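Local coordinates for protein oligogalacturonate lyase (Yersinia enterocolitica subsp. enterocolitica, PDB 3PE7) that cleaves short pectin-derived oligogalacturonates by beta-elimination in the cytoplasm, using a seven-bladed beta-propeller that binds a manganese ion, at residues V140-R145 with C168-V173; F205-P210 with R217-N222; L9-Y14 with L65-Q70; D339-V344 with T368-G373. All blocks are in the same frame, centred on the assembly; numbering follows the deposited sequence.

How the contacts relate
From the N terminus, contact 3 comes first: after strand 6-8 has joined the sheet of strands 33-34, 49-54, 61-66 and 71-74, residues 9-14 cross to the sheet that also holds strands near the C terminus, and Gln70 closes a loop of 60 residues on Leu9. Contact 1 then pairs the two middle strands of a four-stranded blade, and contact 2 does the same in the next one. Contact 4 ties a loop after strand 331-337 to the end of strand 364-369. The four follow in series along the chain. Contacts 1 and 2 touch through Leu170 and Phe205, contacts 3 and 4 through Tyr14 and His372; the two pairs lie on opposite sides of the chain's centre.

Contact 1: V140-R145 with C168-V173; sequences VGIEIR and CRLMRV
Glu143 and Arg169 meet side-on above their own hydrogen-bonded backbone pair. Arg169 CG sits between the backbone N and the carbonyl carbon (chi1 61°), and the chain then runs extended to NE. Both donors go to one oxygen: NH2 lies 2.8 Å from Glu143 OE1, nearly along its C-O axis, and NE 3.1 Å from the same OE1 on its anti side, tilted out of the carboxylate plane. OE1 stays within the guanidinium plane, although the carboxylate is turned 40° against that plane. Glu143 OE2 bonds to the hydroxyl of Tyr118, while Trp124 makes a cation-pi contact with Arg169. Met171 CG, anti to the carbonyl carbon, lies 3.6 Å from Glu143 CD. Strands 138-145 and 168-174 are the antiparallel inner pair of a four-stranded propeller blade, and Met171 N to Gly141 O (2.8 Å) is one of four backbone bonds between 140-145 and 168-173. On the other face the contacts are apolar. Ile142 sends CG2 to Cys168 CB and CD1 to 4.1 Å from Leu170 CG, whereas Ile144 CG1 lies 3.8 Å from Cys168 SG. Farther along, Val140 CG1 touches Leu170 CD2 and the CB of Arg172, whose guanidinium leads away; Pro193 and Tyr195 of the next blade cover Val140.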
loop_
_atom_site.group_PDB
_atom_site.type_symbol
_atom_site.label_atom_id
_atom_site.label_comp_id
_atom_site.label_asym_id
_atom_site.label_seq_id
_atom_site.Cartn_x
_atom_site.Cartn_y
_atom_site.Cartn_z
ATOM N N VAL A 140 -5.759 -5.615 11.809
ATOM C CA VAL A 140 -4.484 -6.176 12.260
ATOM C C VAL A 140 -3.364 -5.145 12.078
ATOM O O VAL A 140 -3.393 -4.335 11.148
ATOM C CB VAL A 140 -4.101 -7.522 11.595
ATOM C CG1 VAL A 140 -4.930 -8.664 12.203
ATOM C CG2 VAL A 140 -4.262 -7.483 10.067
ATOM N N GLY A 141 -2.393 -5.185 12.992
ATOM C CA GLY A 141 -1.236 -4.286 12.934
ATOM C C GLY A 141 -0.134 -4.775 13.846
ATOM O O GLY A 141 -0.339 -5.700 14.632
ATOM N N ILE A 142 1.034 -4.143 13.761
ATOM C CA ILE A 142 2.182 -4.517 14.584
ATOM C C ILE A 142 2.447 -3.449 15.636
ATOM O O ILE A 142 2.378 -2.270 15.346
ATOM C CB ILE A 142 3.466 -4.697 13.731
ATOM C CG1 ILE A 142 3.271 -5.765 12.644
ATOM C CG2 ILE A 142 4.685 -5.053 14.603
ATOM C CD1 ILE A 142 2.920 -7.151 13.159
ATOM N N GLU A 143 2.729 -3.883 16.860
ATOM C CA GLU A 143 3.256 -2.993 17.896
ATOM C C GLU A 143 4.606 -3.512 18.357
ATOM O O GLU A 143 4.808 -4.725 18.498
ATOM C CB GLU A 143 2.288 -2.906 19.080
ATOM C CG GLU A 143 0.962 -2.222 18.722
ATOM C CD GLU A 143 -0.052 -2.263 19.839
ATOM O OE1 GLU A 143 0.260 -2.805 20.933
ATOM O OE2 GLU A 143 -1.157 -1.724 19.618
ATOM N N ILE A 144 5.544 -2.594 18.571
ATOM C CA ILE A 144 6.906 -2.959 18.970
ATOM C C ILE A 144 7.154 -2.377 20.356
ATOM O O ILE A 144 6.733 -1.256 20.637
ATOM C CB ILE A 144 7.955 -2.415 17.963
ATOM C CG1 ILE A 144 7.646 -2.956 16.550
ATOM C CG2 ILE A 144 9.395 -2.738 18.435
ATOM C CD1 ILE A 144 8.705 -2.657 15.454
ATOM N N ARG A 145 7.794 -3.147 21.231
ATOM C CA ARG A 145 8.029 -2.661 22.582
ATOM C C ARG A 145 8.863 -1.385 22.496
ATOM O O ARG A 145 9.833 -1.335 21.745
ATOM C CB ARG A 145 8.733 -3.723 23.435
ATOM C CG ARG A 145 8.645 -3.418 24.914
ATOM C CD ARG A 145 9.397 -4.432 25.770
ATOM N NE ARG A 145 8.831 -5.778 25.686
ATOM C CZ ARG A 145 7.691 -6.168 26.264
ATOM N NH1 ARG A 145 6.963 -5.322 26.985
ATOM N NH2 ARG A 145 7.281 -7.425 26.130
ATOM N N CYS A 168 8.063 -7.843 18.987
ATOM C CA CYS A 168 6.929 -7.404 18.201
ATOM C C CYS A 168 5.725 -8.264 18.511
ATOM O O CYS A 168 5.850 -9.480 18.660
ATOM C CB CYS A 168 7.242 -7.562 16.709
ATOM S SG CYS A 168 8.641 -6.583 16.142
ATOM N N ARG A 169 4.573 -7.627 18.582
ATOM C CA ARG A 169 3.320 -8.345 18.688
ATOM C C ARG A 169 2.370 -7.980 17.547
ATOM O O ARG A 169 2.213 -6.817 17.170
ATOM C CB ARG A 169 2.676 -8.160 20.074
ATOM C CG ARG A 169 2.316 -6.741 20.454
ATOM C CD ARG A 169 1.940 -6.656 21.942
ATOM N NE ARG A 169 1.259 -5.397 22.229
ATOM C CZ ARG A 169 0.701 -5.069 23.386
ATOM N NH1 ARG A 169 0.753 -5.903 24.431
ATOM N NH2 ARG A 169 0.103 -3.890 23.508
ATOM N N LEU A 170 1.755 -9.020 16.997
ATOM C CA LEU A 170 0.763 -8.881 15.943
ATOM C C LEU A 170 -0.570 -8.743 16.665
ATOM O O LEU A 170 -1.017 -9.679 17.340
ATOM C CB LEU A 170 0.790 -10.141 15.072
ATOM C CG LEU A 170 0.135 -10.103 13.688
ATOM C CD1 LEU A 170 0.404 -11.446 12.998
ATOM C CD2 LEU A 170 -1.341 -9.846 13.770
ATOM N N MET A 171 -1.171 -7.567 16.551
ATOM C CA MET A 171 -2.382 -7.231 17.280
ATOM C C MET A 171 -3.600 -7.355 16.403
ATOM O O MET A 171 -3.551 -7.055 15.224
ATOM C CB MET A 171 -2.322 -5.796 17.812
ATOM C CG MET A 171 -1.196 -5.545 18.812
ATOM S SD MET A 171 -1.394 -6.584 20.265
ATOM C CE MET A 171 -3.004 -6.054 20.848
ATOM N N ARG A 172 -4.711 -7.781 16.986
ATOM C CA ARG A 172 -5.958 -7.538 16.307
ATOM C C ARG A 172 -6.870 -6.686 17.173
ATOM O O ARG A 172 -6.936 -6.864 18.409
ATOM C CB ARG A 172 -6.591 -8.817 15.771
ATOM C CG ARG A 172 -7.185 -9.699 16.778
ATOM C CD ARG A 172 -8.305 -10.514 16.134
ATOM N NE ARG A 172 -9.246 -10.949 17.161
ATOM C CZ ARG A 172 -9.133 -12.073 17.861
ATOM N NH1 ARG A 172 -8.128 -12.912 17.639
ATOM N NH2 ARG A 172 -10.044 -12.363 18.780
ATOM N N VAL A 173 -7.515 -5.730 16.517
ATOM C CA VAL A 173 -8.334 -4.716 17.163
ATOM C C VAL A 173 -9.778 -4.831 16.674
ATOM O O VAL A 173 -10.029 -4.920 15.469
ATOM C CB VAL A 173 -7.791 -3.275 16.901
ATOM C CG1 VAL A 173 -8.766 -2.205 17.393
ATOM C CG2 VAL A 173 -6.420 -3.072 17.561
#

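Contact 2: F205-P210 with R217-N222; sequences FCHEGP and RMWLIN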
loop_
_atom_site.group_PDB
_atom_site.type_symbol
_atom_site.label_atom_id
_atom_site.label_comp_id
_atom_site.label_asym_id
_atom_site.label_seq_id
_atom_site.Cartn_x
_atom_site.Cartn_y
_atom_site.Cartn_z
ATOM N N PHE A 205 1.543 -12.311 7.188
ATOM C CA PHE A 205 2.481 -11.318 7.769
ATOM C C PHE A 205 3.884 -11.694 7.349
ATOM O O PHE A 205 4.106 -12.766 6.792
ATOM C CB PHE A 205 2.376 -11.252 9.309
ATOM C CG PHE A 205 2.832 -12.511 10.009
ATOM C CD1 PHE A 205 4.097 -12.585 10.593
ATOM C CD2 PHE A 205 1.988 -13.622 10.108
ATOM C CE1 PHE A 205 4.514 -13.742 11.234
ATOM C CE2 PHE A 205 2.415 -14.783 10.754
ATOM C CZ PHE A 205 3.675 -14.837 11.318
ATOM N N CYS A 206 4.845 -10.802 7.585
ATOM C CA CYS A 206 6.216 -11.073 7.157
ATOM C C CYS A 206 7.232 -11.049 8.290
ATOM O O CYS A 206 6.996 -10.485 9.367
ATOM C CB CYS A 206 6.664 -10.096 6.049
ATOM S SG CYS A 206 6.956 -8.371 6.578
ATOM N N HIS A 207 8.371 -11.666 8.010
ATOM C CA HIS A 207 9.584 -11.409 8.784
ATOM C C HIS A 207 10.297 -10.305 8.036
ATOM O O HIS A 207 10.800 -10.520 6.925
ATOM C CB HIS A 207 10.440 -12.665 8.883
ATOM C CG HIS A 207 9.871 -13.712 9.795
ATOM N ND1 HIS A 207 10.532 -14.892 10.071
ATOM C CD2 HIS A 207 8.708 -13.762 10.488
ATOM C CE1 HIS A 207 9.804 -15.619 10.899
ATOM N NE2 HIS A 207 8.683 -14.967 11.153
ATOM N N GLU A 208 10.277 -9.112 8.627
ATOM C CA GLU A 208 10.914 -7.935 8.022
ATOM C C GLU A 208 12.430 -8.012 8.202
ATOM O O GLU A 208 12.928 -8.640 9.143
ATOM C CB GLU A 208 10.327 -6.641 8.613
ATOM C CG GLU A 208 10.725 -5.348 7.860
ATOM C CD GLU A 208 10.532 -5.474 6.360
ATOM O OE1 GLU A 208 9.401 -5.296 5.910
ATOM O OE2 GLU A 208 11.502 -5.766 5.635
ATOM N N GLY A 209 13.157 -7.383 7.283
ATOM C CA GLY A 209 14.609 -7.393 7.327
ATOM C C GLY A 209 15.191 -7.636 5.948
ATOM O O GLY A 209 14.444 -7.816 4.979
ATOM N N PRO A 210 16.529 -7.627 5.846
ATOM C CA PRO A 210 17.231 -7.807 4.582
ATOM C C PRO A 210 16.728 -9.037 3.837
ATOM O O PRO A 210 16.653 -10.129 4.417
ATOM C CB PRO A 210 18.687 -8.005 5.020
ATOM C CG PRO A 210 18.784 -7.262 6.319
ATOM C CD PRO A 210 17.460 -7.518 6.984
ATOM N N ARG A 217 10.467 -14.960 4.205
ATOM C CA ARG A 217 9.758 -13.711 4.155
ATOM C C ARG A 217 8.316 -13.871 4.624
ATOM O O ARG A 217 7.879 -13.172 5.513
ATOM C CB ARG A 217 9.761 -13.185 2.726
ATOM C CG ARG A 217 10.024 -11.735 2.613
ATOM C CD ARG A 217 8.849 -10.849 2.870
ATOM N NE ARG A 217 9.380 -9.657 3.479
ATOM C CZ ARG A 217 8.837 -8.445 3.468
ATOM N NH1 ARG A 217 7.680 -8.201 2.872
ATOM N NH2 ARG A 217 9.478 -7.470 4.084
ATOM N N MET A 218 7.590 -14.808 4.019
ATOM C CA MET A 218 6.132 -14.802 4.066
ATOM C C MET A 218 5.574 -15.902 4.965
ATOM O O MET A 218 5.963 -17.065 4.859
ATOM C CB MET A 218 5.550 -14.971 2.655
ATOM C CG MET A 218 5.891 -13.858 1.666
ATOM S SD MET A 218 5.537 -14.388 -0.042
ATOM C CE MET A 218 3.783 -14.260 -0.111
ATOM N N TRP A 219 4.644 -15.501 5.823
ATOM C CA TRP A 219 4.018 -16.389 6.802
ATOM C C TRP A 219 2.509 -16.227 6.811
ATOM O O TRP A 219 1.971 -15.184 6.419
ATOM C CB TRP A 219 4.568 -16.085 8.206
ATOM C CG TRP A 219 6.035 -16.378 8.281
ATOM C CD1 TRP A 219 7.046 -15.605 7.783
ATOM C CD2 TRP A 219 6.658 -17.546 8.836
ATOM N NE1 TRP A 219 8.254 -16.205 8.013
ATOM C CE2 TRP A 219 8.048 -17.396 8.658
ATOM C CE3 TRP A 219 6.174 -18.699 9.489
ATOM C CZ2 TRP A 219 8.977 -18.359 9.093
ATOM C CZ3 TRP A 219 7.108 -19.663 9.931
ATOM C CH2 TRP A 219 8.487 -19.475 9.727
ATOM N N LEU A 220 1.821 -17.286 7.209
ATOM C CA LEU A 220 0.405 -17.215 7.494
ATOM C C LEU A 220 0.202 -17.653 8.940
ATOM O O LEU A 220 0.984 -18.437 9.485
ATOM C CB LEU A 220 -0.394 -18.147 6.579
ATOM C CG LEU A 220 -0.368 -17.937 5.073
ATOM C CD1 LEU A 220 -1.222 -19.035 4.443
ATOM C CD2 LEU A 220 -0.963 -16.573 4.726
ATOM N N ILE A 221 -0.853 -17.141 9.556
ATOM C CA ILE A 221 -1.272 -17.628 10.873
ATOM C C ILE A 221 -2.787 -17.546 10.943
ATOM O O ILE A 221 -3.412 -16.701 10.275
ATOM C CB ILE A 221 -0.592 -16.818 12.027
ATOM C CG1 ILE A 221 -0.709 -17.539 13.378
ATOM C CG2 ILE A 221 -1.118 -15.372 12.085
ATOM C CD1 ILE A 221 0.237 -16.963 14.446
ATOM N N ASN A 222 -3.393 -18.428 11.732
ATOM C CA ASN A 222 -4.819 -18.311 11.991
ATOM C C ASN A 222 -5.088 -17.125 12.891
ATOM O O ASN A 222 -4.224 -16.731 13.691
ATOM C CB ASN A 222 -5.376 -19.583 12.636
ATOM C CG ASN A 222 -5.338 -20.790 11.714
ATOM O OD1 ASN A 222 -5.138 -20.681 10.500
ATOM N ND2 ASN A 222 -5.570 -21.959 12.295
HETATM O O HOH W 1 12.018 -9.231 4.687
#
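Trp219 packs against Phe205 with its first side-chain atom and against His207 with its ring. Its CB lies over one face of the Phe205 ring, offset toward the rim and 3.5 Å from Phe205 CZ. CG is anti to the carbonyl carbon (chi1 -64°) and stays near CZ as well. CD1 passes on to His207 CD2, CD2 faces His207 NE2, and NE1 stands over the centre of the imidazole, 3.3 Å from His207 CE1. CE2 and CZ2 also lie close to CE1, so that His207 and the five-membered ring form a face-to-face stack with planes 22° apart. Both ring nitrogens have partners outside the segments: Trp219 NE1 donates to Ala216 O, and His207 ND1 is hydrogen-bonded to Asp215. Strands 202-207 and 218-222 form a beta hairpin in the middle of a propeller blade, bonded through Phe205 with Trp219 and by His207 N to Arg217 O (3.0 Å). Ile221 CG2 adds an apolar contact to Phe205 CE2. At the loop end, Cys206 SG sits over the centre of the Arg217 guanidinium, 3.6 Å from CZ. Arg217 NH2 reaches Glu208 OE1 at 2.8 Å in a salt bridge whose hydrogen bond is weak, and NH1 pairs with Glu243 of the next blade. Arg217 NE donates to a water that in turn donates to His207 O and Gly209 O.

Contact 3: L9-Y14 with L65-Q70; sequences LTFDTY and LDLNTQ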
loop_
_atom_site.group_PDB
_atom_site.type_symbol
_atom_site.label_atom_id
_atom_site.label_comp_id
_atom_site.label_asym_id
_atom_site.label_seq_id
_atom_site.Cartn_x
_atom_site.Cartn_y
_atom_site.Cartn_z
ATOM N N LEU A 9 -9.690 21.888 -8.099
ATOM C CA LEU A 9 -8.450 21.496 -8.746
ATOM C C LEU A 9 -8.612 21.502 -10.249
ATOM O O LEU A 9 -9.684 21.181 -10.758
ATOM C CB LEU A 9 -8.016 20.113 -8.276
ATOM C CG LEU A 9 -7.804 19.938 -6.773
ATOM C CD1 LEU A 9 -7.342 18.523 -6.529
ATOM C CD2 LEU A 9 -6.794 20.935 -6.242
ATOM N N THR A 10 -7.533 21.833 -10.944
ATOM C CA THR A 10 -7.483 21.696 -12.391
ATOM C C THR A 10 -6.934 20.323 -12.762
ATOM O O THR A 10 -5.983 19.849 -12.140
ATOM C CB THR A 10 -6.581 22.794 -13.000
ATOM O OG1 THR A 10 -7.097 24.085 -12.673
ATOM C CG2 THR A 10 -6.507 22.665 -14.495
ATOM N N PHE A 11 -7.560 19.667 -13.737
ATOM C CA PHE A 11 -7.119 18.360 -14.212
ATOM C C PHE A 11 -6.445 18.610 -15.552
ATOM O O PHE A 11 -7.089 19.105 -16.502
ATOM C CB PHE A 11 -8.311 17.419 -14.430
ATOM C CG PHE A 11 -8.927 16.859 -13.165
ATOM C CD1 PHE A 11 -9.949 15.915 -13.263
ATOM C CD2 PHE A 11 -8.479 17.243 -11.895
ATOM C CE1 PHE A 11 -10.553 15.374 -12.132
ATOM C CE2 PHE A 11 -9.059 16.721 -10.748
ATOM C CZ PHE A 11 -10.103 15.765 -10.850
ATOM N N ASP A 12 -5.169 18.267 -15.657
ATOM C CA ASP A 12 -4.414 18.554 -16.874
ATOM C C ASP A 12 -4.126 17.280 -17.666
ATOM O O ASP A 12 -3.381 16.397 -17.211
ATOM C CB ASP A 12 -3.129 19.314 -16.543
ATOM C CG ASP A 12 -3.410 20.697 -15.971
ATOM O OD1 ASP A 12 -3.974 21.526 -16.703
ATOM O OD2 ASP A 12 -3.077 20.961 -14.809
ATOM N N THR A 13 -4.725 17.195 -18.849
ATOM C CA THR A 13 -4.700 15.977 -19.663
ATOM C C THR A 13 -3.763 16.126 -20.867
ATOM O O THR A 13 -3.760 17.166 -21.540
ATOM C CB THR A 13 -6.102 15.606 -20.152
ATOM O OG1 THR A 13 -6.986 15.506 -19.033
ATOM C CG2 THR A 13 -6.093 14.268 -20.893
ATOM N N TYR A 14 -2.966 15.090 -21.109
ATOM C CA TYR A 14 -1.938 15.089 -22.155
ATOM C C TYR A 14 -1.661 13.660 -22.625
ATOM O O TYR A 14 -2.326 12.719 -22.197
ATOM C CB TYR A 14 -0.650 15.746 -21.634
ATOM C CG TYR A 14 -0.090 15.123 -20.380
ATOM C CD1 TYR A 14 -0.691 15.348 -19.126
ATOM C CD2 TYR A 14 1.027 14.309 -20.435
ATOM C CE1 TYR A 14 -0.178 14.773 -17.988
ATOM C CE2 TYR A 14 1.554 13.751 -19.301
ATOM C CZ TYR A 14 0.943 13.981 -18.082
ATOM O OH TYR A 14 1.467 13.425 -16.946
ATOM N N LEU A 65 -11.246 13.827 -3.113
ATOM C CA LEU A 65 -11.383 14.506 -4.395
ATOM C C LEU A 65 -12.607 13.959 -5.137
ATOM O O LEU A 65 -12.707 12.741 -5.367
ATOM C CB LEU A 65 -10.114 14.300 -5.248
ATOM C CG LEU A 65 -10.085 14.788 -6.698
ATOM C CD1 LEU A 65 -10.435 16.267 -6.836
ATOM C CD2 LEU A 65 -8.715 14.491 -7.327
ATOM N N ASP A 66 -13.529 14.858 -5.483
ATOM C CA ASP A 66 -14.670 14.504 -6.342
ATOM C C ASP A 66 -14.171 14.594 -7.787
ATOM O O ASP A 66 -13.846 15.673 -8.271
ATOM C CB ASP A 66 -15.859 15.434 -6.106
ATOM C CG ASP A 66 -17.106 14.992 -6.852
ATOM O OD1 ASP A 66 -17.024 14.692 -8.062
ATOM O OD2 ASP A 66 -18.188 14.964 -6.228
ATOM N N LEU A 67 -14.098 13.453 -8.461
ATOM C CA LEU A 67 -13.477 13.393 -9.788
ATOM C C LEU A 67 -14.351 13.979 -10.893
ATOM O O LEU A 67 -13.869 14.264 -11.984
ATOM C CB LEU A 67 -13.048 11.957 -10.128
ATOM C CG LEU A 67 -11.989 11.338 -9.204
ATOM C CD1 LEU A 67 -11.934 9.838 -9.448
ATOM C CD2 LEU A 67 -10.626 11.959 -9.430
ATOM N N ASN A 68 -15.634 14.167 -10.596
ATOM C CA ASN A 68 -16.548 14.771 -11.558
ATOM C C ASN A 68 -16.544 16.286 -11.420
ATOM O O ASN A 68 -16.545 17.029 -12.400
ATOM C CB ASN A 68 -17.955 14.203 -11.359
ATOM C CG ASN A 68 -18.060 12.745 -11.773
ATOM O OD1 ASN A 68 -18.481 11.901 -10.988
ATOM N ND2 ASN A 68 -17.645 12.438 -12.990
ATOM N N THR A 69 -16.479 16.740 -10.181
ATOM C CA THR A 69 -16.633 18.140 -9.876
ATOM C C THR A 69 -15.258 18.827 -9.795
ATOM O O THR A 69 -15.142 20.054 -9.921
ATOM C CB THR A 69 -17.464 18.216 -8.586
ATOM O OG1 THR A 69 -18.419 19.274 -8.654
ATOM C CG2 THR A 69 -16.636 18.283 -7.376
ATOM N N GLN A 70 -14.225 18.003 -9.618
ATOM C CA GLN A 70 -12.829 18.431 -9.438
ATOM C C GLN A 70 -12.629 19.232 -8.152
ATOM O O GLN A 70 -11.671 19.967 -8.026
ATOM C CB GLN A 70 -12.283 19.155 -10.683
ATOM C CG GLN A 70 -12.421 18.271 -11.917
ATOM C CD GLN A 70 -11.901 18.863 -13.204
ATOM O OE1 GLN A 70 -12.162 18.313 -14.282
ATOM N NE2 GLN A 70 -11.173 19.978 -13.118
#
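The Phe11 ring carries the Gln70 side chain on one face, with CG over the ring centre and the amide stacked beyond it, the two planes 15° apart. CG makes a CH-pi contact 3.5 Å from the ring centroid, and OE1 approaches Phe11 CD1 to 3.4 Å. At the tip of the ring, CZ meets Leu65 CD2 at 4.0 Å and Leu67 CD2 at nearly the same distance, while CE1 comes near Leu67 O. The extended Gln70 chain carries NE2 past the ring to Leu9 O (3.0 Å), which it meets in the carbonyl plane. The return bond is straight: Leu9 N to Gln70 O, 2.8 Å with 167° at the hydrogen. Leu9 CD1 also packs on Leu65 CD1. Gln70 ends the turn between strands 61-66 and 71-74, where Asp66 OD1 accepts from Asn68 N, an Asx turn, and also from Thr69 N. Residues 9-11 link strand 6-8 of this sheet to strand 12-15 of the neighbouring one, so the contact lies where the chain passes between two propeller blades. Two hydrogen bonds fix Gln70 at backbone and amide, and the stacked ring would limit rotation of that amide while covering one side of its carbon chain.

Contact 4: D339-V344 with T368-G373; sequences DTSWKV and TSDVHG
A loop following strand 331-337 is held here to the turn that ends strand 364-369, near the manganese site: the Thr340 side chain lies about 7 Å from that of His353, a ligand of the metal. Asp370 reaches from the turn into the loop, its CG placed between the backbone N and the carbonyl carbon (chi1 69°), and grips Ser341 with both oxygens. Ser341 OG donates to the syn lone pair of Asp370 OD1 at 2.6 Å, and Ser341 N donates to OD2 at 2.9 Å, also on the syn side. The same hydroxyl accepts from Lys343 N (3.0 Å), which makes an ST turn and so leaves OG both giving and receiving. A water lies 2.8 Å from Asp370 OD2 and close to Asp339 O as well. Asp370 to Gly373 is a type I beta turn connecting strands 364-369 and 376-381 of one antiparallel propeller sheet. Ser369 OG starts a second ST turn by accepting from Val371 N (3.1 Å), and it is hydrogen-bonded to His338 O as well. Val371 CG2, anti to its backbone N, packs 3.5 Å from Asp339 CB, while the Asp339 carboxylate forms a salt bridge with Arg337. Thr340 OG1 bonds to Thr352 O, and Trp342 sets its ring edge-to-face with His353.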
loop_
_atom_site.group_PDB
_atom_site.type_symbol
_atom_site.label_atom_id
_atom_site.label_comp_id
_atom_site.label_asym_id
_atom_site.label_seq_id
_atom_site.Cartn_x
_atom_site.Cartn_y
_atom_site.Cartn_z
ATOM N N ASP A 339 7.961 8.253 -14.564
ATOM C CA ASP A 339 9.010 9.303 -14.502
ATOM C C ASP A 339 9.297 9.858 -13.098
ATOM O O ASP A 339 9.738 11.012 -12.957
ATOM C CB ASP A 339 8.678 10.475 -15.450
ATOM C CG ASP A 339 9.197 10.274 -16.855
ATOM O OD1 ASP A 339 10.304 9.698 -17.022
ATOM O OD2 ASP A 339 8.498 10.715 -17.794
ATOM N N THR A 340 9.066 9.066 -12.057
ATOM C CA THR A 340 9.393 9.545 -10.708
ATOM C C THR A 340 10.901 9.614 -10.498
ATOM O O THR A 340 11.652 8.848 -11.110
ATOM C CB THR A 340 8.687 8.746 -9.583
ATOM O OG1 THR A 340 8.626 9.573 -8.424
ATOM C CG2 THR A 340 9.433 7.467 -9.227
ATOM N N SER A 341 11.325 10.535 -9.640
ATOM C CA SER A 341 12.746 10.719 -9.308
ATOM C C SER A 341 13.186 9.796 -8.181
ATOM O O SER A 341 14.395 9.589 -7.979
ATOM C CB SER A 341 13.012 12.172 -8.880
ATOM O OG SER A 341 12.527 12.383 -7.559
ATOM N N TRP A 342 12.196 9.284 -7.437
ATOM C CA TRP A 342 12.413 8.507 -6.209
ATOM C C TRP A 342 13.012 9.311 -5.050
ATOM O O TRP A 342 13.409 8.731 -4.019
ATOM C CB TRP A 342 13.265 7.265 -6.496
ATOM C CG TRP A 342 12.683 6.376 -7.561
ATOM C CD1 TRP A 342 13.034 6.343 -8.888
ATOM C CD2 TRP A 342 11.671 5.370 -7.389
ATOM N NE1 TRP A 342 12.301 5.396 -9.555
ATOM C CE2 TRP A 342 11.462 4.774 -8.657
ATOM C CE3 TRP A 342 10.912 4.926 -6.294
ATOM C CZ2 TRP A 342 10.516 3.763 -8.864
ATOM C CZ3 TRP A 342 9.973 3.906 -6.505
ATOM C CH2 TRP A 342 9.784 3.349 -7.780
ATOM N N LYS A 343 13.052 10.641 -5.195
ATOM C CA LYS A 343 13.702 11.487 -4.191
ATOM C C LYS A 343 12.855 11.549 -2.934
ATOM O O LYS A 343 11.634 11.317 -2.957
ATOM C CB LYS A 343 13.926 12.915 -4.730
ATOM C CG LYS A 343 15.102 13.008 -5.701
ATOM C CD LYS A 343 15.158 14.365 -6.400
ATOM C CE LYS A 343 16.328 14.406 -7.378
ATOM N NZ LYS A 343 16.440 15.716 -8.101
ATOM N N VAL A 344 13.511 11.879 -1.825
ATOM C CA VAL A 344 12.828 12.104 -0.566
ATOM C C VAL A 344 12.254 13.524 -0.534
ATOM O O VAL A 344 12.946 14.493 -0.891
ATOM C CB VAL A 344 13.814 11.886 0.604
ATOM C CG1 VAL A 344 13.186 12.280 1.953
ATOM C CG2 VAL A 344 14.301 10.435 0.607
ATOM N N THR A 368 1.509 8.091 -8.078
ATOM C CA THR A 368 2.222 9.354 -7.760
ATOM C C THR A 368 3.501 9.507 -8.600
ATOM O O THR A 368 4.204 8.535 -8.874
ATOM C CB THR A 368 2.644 9.409 -6.261
ATOM O OG1 THR A 368 1.535 9.141 -5.410
ATOM C CG2 THR A 368 3.209 10.772 -5.883
ATOM N N SER A 369 3.809 10.748 -8.970
ATOM C CA SER A 369 5.140 11.074 -9.490
ATOM C C SER A 369 5.441 12.537 -9.198
ATOM O O SER A 369 4.530 13.344 -9.079
ATOM C CB SER A 369 5.190 10.846 -10.997
ATOM O OG SER A 369 6.484 11.180 -11.487
ATOM N N ASP A 370 6.741 12.852 -9.078
ATOM C CA ASP A 370 7.202 14.232 -8.991
ATOM C C ASP A 370 7.798 14.752 -10.298
ATOM O O ASP A 370 8.546 15.733 -10.284
ATOM C CB ASP A 370 8.231 14.380 -7.852
ATOM C CG ASP A 370 9.543 13.674 -8.144
ATOM O OD1 ASP A 370 10.529 13.986 -7.447
ATOM O OD2 ASP A 370 9.592 12.812 -9.043
ATOM N N VAL A 371 7.479 14.095 -11.418
ATOM C CA VAL A 371 7.986 14.485 -12.737
ATOM C C VAL A 371 7.836 15.985 -13.051
ATOM O O VAL A 371 8.709 16.562 -13.710
ATOM C CB VAL A 371 7.356 13.613 -13.875
ATOM C CG1 VAL A 371 5.828 13.730 -13.898
ATOM C CG2 VAL A 371 7.968 13.943 -15.249
ATOM N N HIS A 372 6.766 16.607 -12.566
ATOM C CA HIS A 372 6.495 18.007 -12.895
ATOM C C HIS A 372 6.805 19.002 -11.781
ATOM O O HIS A 372 6.431 20.182 -11.874
ATOM C CB HIS A 372 5.048 18.150 -13.380
ATOM C CG HIS A 372 4.742 17.298 -14.570
ATOM N ND1 HIS A 372 3.628 16.485 -14.636
ATOM C CD2 HIS A 372 5.424 17.101 -15.723
ATOM C CE1 HIS A 372 3.629 15.839 -15.789
ATOM N NE2 HIS A 372 4.710 16.193 -16.467
ATOM N N GLY A 373 7.480 18.526 -10.737
ATOM C CA GLY A 373 7.902 19.399 -9.643
ATOM C C GLY A 373 7.830 18.674 -8.316
ATOM O O GLY A 373 8.728 17.920 -7.956
HETATM O O HOH W 2 10.856 13.210 -11.540
#